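PDB 1ZU4: ftsY from Mycoplasma mycoides, which is a receptor for the signal recognition particle, an SRP54-type protein modelled here as its NG domain, a helical bundle joined to a P-loop domain. Local coordinates for residues D175-K188 / E212-E224. Sequence-based numbering, arbitrary orientation.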
loop_
_atom_site.group_PDB
_atom_site.type_symbol
_atom_site.label_atom_id
_atom_site.label_comp_id
_atom_site.label_asym_id
_atom_site.label_seq_id
_atom_site.Cartn_x
_atom_site.Cartn_y
_atom_site.Cartn_z
ATOM N N ASP A 175 -14.434 18.386 16.071
ATOM C CA ASP A 175 -13.674 17.283 16.658
ATOM C C ASP A 175 -13.921 16.066 15.767
ATOM O O ASP A 175 -15.092 15.685 15.531
ATOM C CB ASP A 175 -14.122 16.993 18.085
ATOM C CG ASP A 175 -13.233 15.950 18.804
ATOM O OD1 ASP A 175 -12.532 15.199 18.138
ATOM O OD2 ASP A 175 -13.246 15.867 20.063
ATOM N N PRO A 176 -12.824 15.488 15.219
ATOM C CA PRO A 176 -12.876 14.261 14.423
ATOM C C PRO A 176 -13.664 13.112 15.071
ATOM O O PRO A 176 -14.382 12.393 14.357
ATOM C CB PRO A 176 -11.399 13.886 14.275
ATOM C CG PRO A 176 -10.659 15.234 14.320
ATOM C CD PRO A 176 -11.448 16.020 15.341
ATOM N N ALA A 177 -13.525 12.917 16.392
ATOM C CA ALA A 177 -14.252 11.847 17.056
ATOM C C ALA A 177 -15.730 12.037 16.960
ATOM O O ALA A 177 -16.448 11.064 17.054
ATOM C CB ALA A 177 -13.847 11.685 18.539
ATOM N N SER A 178 -16.217 13.269 16.810
ATOM C CA SER A 178 -17.685 13.419 16.779
ATOM C C SER A 178 -18.246 12.856 15.477
ATOM O O SER A 178 -19.320 12.281 15.467
ATOM C CB SER A 178 -18.128 14.858 17.026
ATOM O OG SER A 178 -17.714 15.685 15.951
ATOM N N VAL A 179 -17.503 12.982 14.386
ATOM C CA VAL A 179 -17.922 12.359 13.112
ATOM C C VAL A 179 -17.918 10.816 13.269
ATOM O O VAL A 179 -18.842 10.128 12.839
ATOM C CB VAL A 179 -16.971 12.765 11.991
ATOM C CG1 VAL A 179 -17.376 12.121 10.655
ATOM C CG2 VAL A 179 -16.856 14.343 11.899
ATOM N N VAL A 180 -16.892 10.295 13.923
ATOM C CA VAL A 180 -16.817 8.837 14.195
ATOM C C VAL A 180 -17.972 8.424 15.088
ATOM O O VAL A 180 -18.648 7.452 14.796
ATOM C CB VAL A 180 -15.443 8.451 14.696
ATOM C CG1 VAL A 180 -15.408 7.003 15.230
ATOM C CG2 VAL A 180 -14.429 8.677 13.564
ATOM N N PHE A 181 -18.261 9.193 16.138
ATOM C CA PHE A 181 -19.487 8.940 16.932
ATOM C C PHE A 181 -20.753 8.836 16.060
ATOM O O PHE A 181 -21.550 7.880 16.175
ATOM C CB PHE A 181 -19.672 10.028 18.034
ATOM C CG PHE A 181 -20.918 9.849 18.874
ATOM C CD1 PHE A 181 -20.829 9.364 20.170
ATOM C CD2 PHE A 181 -22.175 10.197 18.371
ATOM C CE1 PHE A 181 -21.954 9.207 20.950
ATOM C CE2 PHE A 181 -23.333 10.046 19.158
ATOM C CZ PHE A 181 -23.211 9.545 20.451
ATOM N N ASP A 182 -20.945 9.799 15.166
ATOM C CA ASP A 182 -22.121 9.741 14.292
ATOM C C ASP A 182 -22.134 8.548 13.338
ATOM O O ASP A 182 -23.172 7.876 13.170
ATOM C CB ASP A 182 -22.282 11.047 13.515
ATOM C CG ASP A 182 -22.782 12.178 14.407
ATOM O OD1 ASP A 182 -23.333 11.885 15.510
ATOM O OD2 ASP A 182 -22.662 13.349 13.973
ATOM N N ALA A 183 -20.987 8.260 12.747
ATOM C CA ALA A 183 -20.870 7.104 11.816
ATOM C C ALA A 183 -21.106 5.729 12.469
ATOM O O ALA A 183 -21.803 4.845 11.912
ATOM C CB ALA A 183 -19.500 7.156 11.121
ATOM N N ILE A 184 -20.539 5.540 13.659
ATOM C CA ILE A 184 -20.643 4.249 14.299
ATOM C C ILE A 184 -22.086 3.884 14.594
ATOM O O ILE A 184 -22.472 2.726 14.407
ATOM C CB ILE A 184 -19.726 4.119 15.513
ATOM C CG1 ILE A 184 -18.518 3.268 15.137
ATOM C CG2 ILE A 184 -20.467 3.506 16.688
ATOM C CD1 ILE A 184 -18.733 1.737 15.263
ATOM N N LYS A 185 -22.851 4.901 15.010
ATOM C CA LYS A 185 -24.263 4.827 15.304
ATOM C C LYS A 185 -25.078 4.367 14.074
ATOM O O LYS A 185 -25.805 3.370 14.128
ATOM C CB LYS A 185 -24.723 6.213 15.807
ATOM C CG LYS A 185 -26.181 6.277 16.299
ATOM C CD LYS A 185 -26.674 7.719 16.414
ATOM C CE LYS A 185 -28.208 7.786 16.245
ATOM N NZ LYS A 185 -28.985 7.025 17.328
ATOM N N LYS A 186 -24.947 5.098 12.969
ATOM C CA LYS A 186 -25.544 4.713 11.699
ATOM C C LYS A 186 -25.113 3.291 11.267
ATOM O O LYS A 186 -25.943 2.496 10.823
ATOM C CB LYS A 186 -25.112 5.737 10.639
ATOM C CG LYS A 186 -25.663 5.540 9.288
ATOM C CD LYS A 186 -25.488 6.837 8.500
ATOM C CE LYS A 186 -25.918 6.691 7.074
ATOM N NZ LYS A 186 -27.311 6.185 6.995
ATOM N N ALA A 187 -23.825 2.973 11.409
ATOM C CA ALA A 187 -23.272 1.744 10.828
ATOM C C ALA A 187 -23.807 0.516 11.529
ATOM O O ALA A 187 -24.160 -0.493 10.882
ATOM C CB ALA A 187 -21.725 1.754 10.824
ATOM N N LYS A 188 -23.898 0.648 12.850
ATOM C CA LYS A 188 -24.444 -0.370 13.733
ATOM C C LYS A 188 -25.945 -0.548 13.539
ATOM O O LYS A 188 -26.439 -1.682 13.559
ATOM C CB LYS A 188 -24.123 -0.032 15.197
ATOM C CG LYS A 188 -24.622 -1.084 16.189
ATOM C CD LYS A 188 -24.193 -0.766 17.614
ATOM C CE LYS A 188 -24.428 -2.012 18.529
ATOM N NZ LYS A 188 -23.745 -3.251 17.949
ATOM N N GLU A 212 -6.763 11.859 19.308
ATOM C CA GLU A 212 -7.941 11.732 18.482
ATOM C C GLU A 212 -8.107 10.265 18.089
ATOM O O GLU A 212 -9.234 9.725 18.142
ATOM C CB GLU A 212 -7.829 12.647 17.239
ATOM C CG GLU A 212 -8.160 14.146 17.506
ATOM C CD GLU A 212 -9.580 14.352 18.089
ATOM O OE1 GLU A 212 -10.507 13.598 17.751
ATOM O OE2 GLU A 212 -9.788 15.270 18.894
ATOM N N LEU A 213 -7.001 9.621 17.700
ATOM C CA LEU A 213 -7.075 8.196 17.324
ATOM C C LEU A 213 -7.552 7.376 18.503
ATOM O O LEU A 213 -8.283 6.414 18.336
ATOM C CB LEU A 213 -5.711 7.678 16.865
ATOM C CG LEU A 213 -5.165 8.199 15.505
ATOM C CD1 LEU A 213 -3.818 7.624 15.213
ATOM C CD2 LEU A 213 -6.137 7.827 14.387
ATOM N N GLU A 214 -7.134 7.745 19.717
ATOM C CA GLU A 214 -7.547 6.977 20.867
ATOM C C GLU A 214 -9.038 7.267 21.186
ATOM O O GLU A 214 -9.816 6.336 21.465
ATOM C CB GLU A 214 -6.563 7.177 22.048
ATOM C CG GLU A 214 -6.989 6.523 23.342
ATOM C CD GLU A 214 -6.907 5.005 23.332
ATOM O OE1 GLU A 214 -6.202 4.454 22.460
ATOM O OE2 GLU A 214 -7.566 4.353 24.195
ATOM N N LYS A 215 -9.463 8.526 21.103
ATOM C CA LYS A 215 -10.914 8.800 21.189
ATOM C C LYS A 215 -11.710 7.950 20.212
ATOM O O LYS A 215 -12.726 7.346 20.577
ATOM C CB LYS A 215 -11.244 10.267 20.932
ATOM C CG LYS A 215 -11.058 11.140 22.080
ATOM C CD LYS A 215 -11.706 12.492 21.848
ATOM C CE LYS A 215 -10.686 13.539 21.457
ATOM N NZ LYS A 215 -11.137 14.911 21.897
ATOM N N MET A 216 -11.235 7.872 18.977
ATOM C CA MET A 216 -11.955 7.091 17.941
ATOM C C MET A 216 -12.029 5.608 18.321
ATOM O O MET A 216 -13.082 4.975 18.239
ATOM C CB MET A 216 -11.264 7.275 16.592
ATOM C CG MET A 216 -11.583 8.624 15.988
ATOM S SD MET A 216 -10.651 8.845 14.488
ATOM C CE MET A 216 -10.982 10.510 14.104
ATOM N N ASN A 217 -10.880 5.049 18.665
ATOM C CA ASN A 217 -10.743 3.704 19.149
ATOM C C ASN A 217 -11.730 3.389 20.273
ATOM O O ASN A 217 -12.408 2.354 20.254
ATOM C CB ASN A 217 -9.334 3.552 19.679
ATOM C CG ASN A 217 -8.318 3.323 18.589
ATOM O OD1 ASN A 217 -8.660 3.023 17.427
ATOM N ND2 ASN A 217 -7.026 3.438 18.961
ATOM N N LYS A 218 -11.804 4.286 21.245
ATOM C CA LYS A 218 -12.712 4.123 22.376
ATOM C C LYS A 218 -14.173 4.101 21.926
ATOM O O LYS A 218 -14.960 3.288 22.383
ATOM C CB LYS A 218 -12.441 5.213 23.428
ATOM C CG LYS A 218 -11.112 4.997 24.269
ATOM C CD LYS A 218 -11.083 3.515 24.785
ATOM C CE LYS A 218 -10.511 3.370 26.199
ATOM N NZ LYS A 218 -10.936 2.069 26.836
ATOM N N ILE A 219 -14.520 4.957 20.976
ATOM C CA ILE A 219 -15.885 4.954 20.451
ATOM C C ILE A 219 -16.222 3.630 19.742
ATOM O O ILE A 219 -17.331 3.067 19.926
ATOM C CB ILE A 219 -16.115 6.141 19.450
ATOM C CG1 ILE A 219 -16.347 7.420 20.253
ATOM C CG2 ILE A 219 -17.401 5.901 18.639
ATOM C CD1 ILE A 219 -16.087 8.669 19.527
ATOM N N ILE A 220 -15.289 3.164 18.906
ATOM C CA ILE A 220 -15.580 2.019 18.034
ATOM C C ILE A 220 -15.500 0.676 18.783
ATOM O O ILE A 220 -16.322 -0.217 18.539
ATOM C CB ILE A 220 -14.792 2.028 16.676
ATOM C CG1 ILE A 220 -13.310 1.678 16.874
ATOM C CG2 ILE A 220 -14.959 3.382 15.938
ATOM C CD1 ILE A 220 -12.430 2.013 15.676
ATOM N N GLN A 221 -14.561 0.564 19.712
ATOM C CA GLN A 221 -14.386 -0.667 20.496
ATOM C C GLN A 221 -15.577 -1.001 21.410
ATOM O O GLN A 221 -15.716 -2.142 21.865
ATOM C CB GLN A 221 -13.070 -0.612 21.246
ATOM C CG GLN A 221 -11.893 -0.565 20.302
ATOM C CD GLN A 221 -10.615 -0.300 20.979
ATOM O OE1 GLN A 221 -10.595 0.313 22.018
ATOM N NE2 GLN A 221 -9.498 -0.722 20.373
ATOM N N GLN A 222 -16.449 -0.021 21.643
ATOM C CA GLN A 222 -17.720 -0.288 22.339
ATOM C C GLN A 222 -18.656 -1.109 21.471
ATOM O O GLN A 222 -19.540 -1.796 21.988
ATOM C CB GLN A 222 -18.442 1.013 22.703
ATOM C CG GLN A 222 -17.759 1.781 23.833
ATOM C CD GLN A 222 -18.505 3.031 24.123
ATOM O OE1 GLN A 222 -19.645 2.984 24.570
ATOM N NE2 GLN A 222 -17.896 4.172 23.830
ATOM N N VAL A 223 -18.469 -1.038 20.157
ATOM C CA VAL A 223 -19.325 -1.780 19.224
ATOM C C VAL A 223 -18.654 -3.077 18.699
ATOM O O VAL A 223 -19.318 -4.116 18.491
ATOM C CB VAL A 223 -19.811 -0.854 18.092
ATOM C CG1 VAL A 223 -20.745 -1.542 17.228
ATOM C CG2 VAL A 223 -20.501 0.377 18.691
ATOM N N GLU A 224 -17.332 -3.014 18.556
ATOM C CA GLU A 224 -16.543 -4.034 17.864
ATOM C C GLU A 224 -15.224 -4.054 18.620
ATOM O O GLU A 224 -14.369 -3.209 18.420
ATOM C CB GLU A 224 -16.290 -3.654 16.383
ATOM C CG GLU A 224 -17.486 -3.779 15.396
ATOM C CD GLU A 224 -17.921 -5.223 15.142
ATOM O OE1 GLU A 224 -17.177 -6.159 15.509
ATOM O OE2 GLU A 224 -19.024 -5.404 14.588
#
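Met216 lies along Val180 and Pro176 of helix 176-188, its CG, SD and CE each meeting one of them. Its CB leaves the backbone with CG beside the backbone N (chi1 -76°), and CG then lies 3.7 Å from Val180 CG2. SD passes the same methyl at 3.9 Å. The chain stays extended, which carries CE to Pro176 CB at 3.4 Å, tight for two carbons. Beside it Ile219 is a knob in the hole formed by Ala177, Val180, Phe181 and Ile184; its CD1 reaches the Ala177 carbonyl, while CG2 faces Val180 CG1. Farther along, Ile220 CG2 meets Ile184 CG1 at 3.6 Å, and Ile184 and Val223 touch tip to tip. The start of helix 176-188 is polar instead. Asp175 caps the helix by accepting from Ala177 N, and its OD2 receives Lys215 NZ on the syn side at 3.0 Å. The same ammonium also pairs with Glu212 OE2. Asp175 OD1 and Glu212 OE1 stand 2.6 Å apart with carboxylate planes 78° from each other, a spacing at which one of the two acids probably holds a proton. The axes of helices 176-188 and 212-221 approach to 9.1 Å and run nearly parallel, with a crossing angle of -16°, as expected of adjacent helices on one face of a P-loop domain sheet. Beneath them, Ile184 and Ile220 rest on Ile107 and Met216 on Met109 of strand 106-111, while Ala183 reaches strands 136-140 and 164-167.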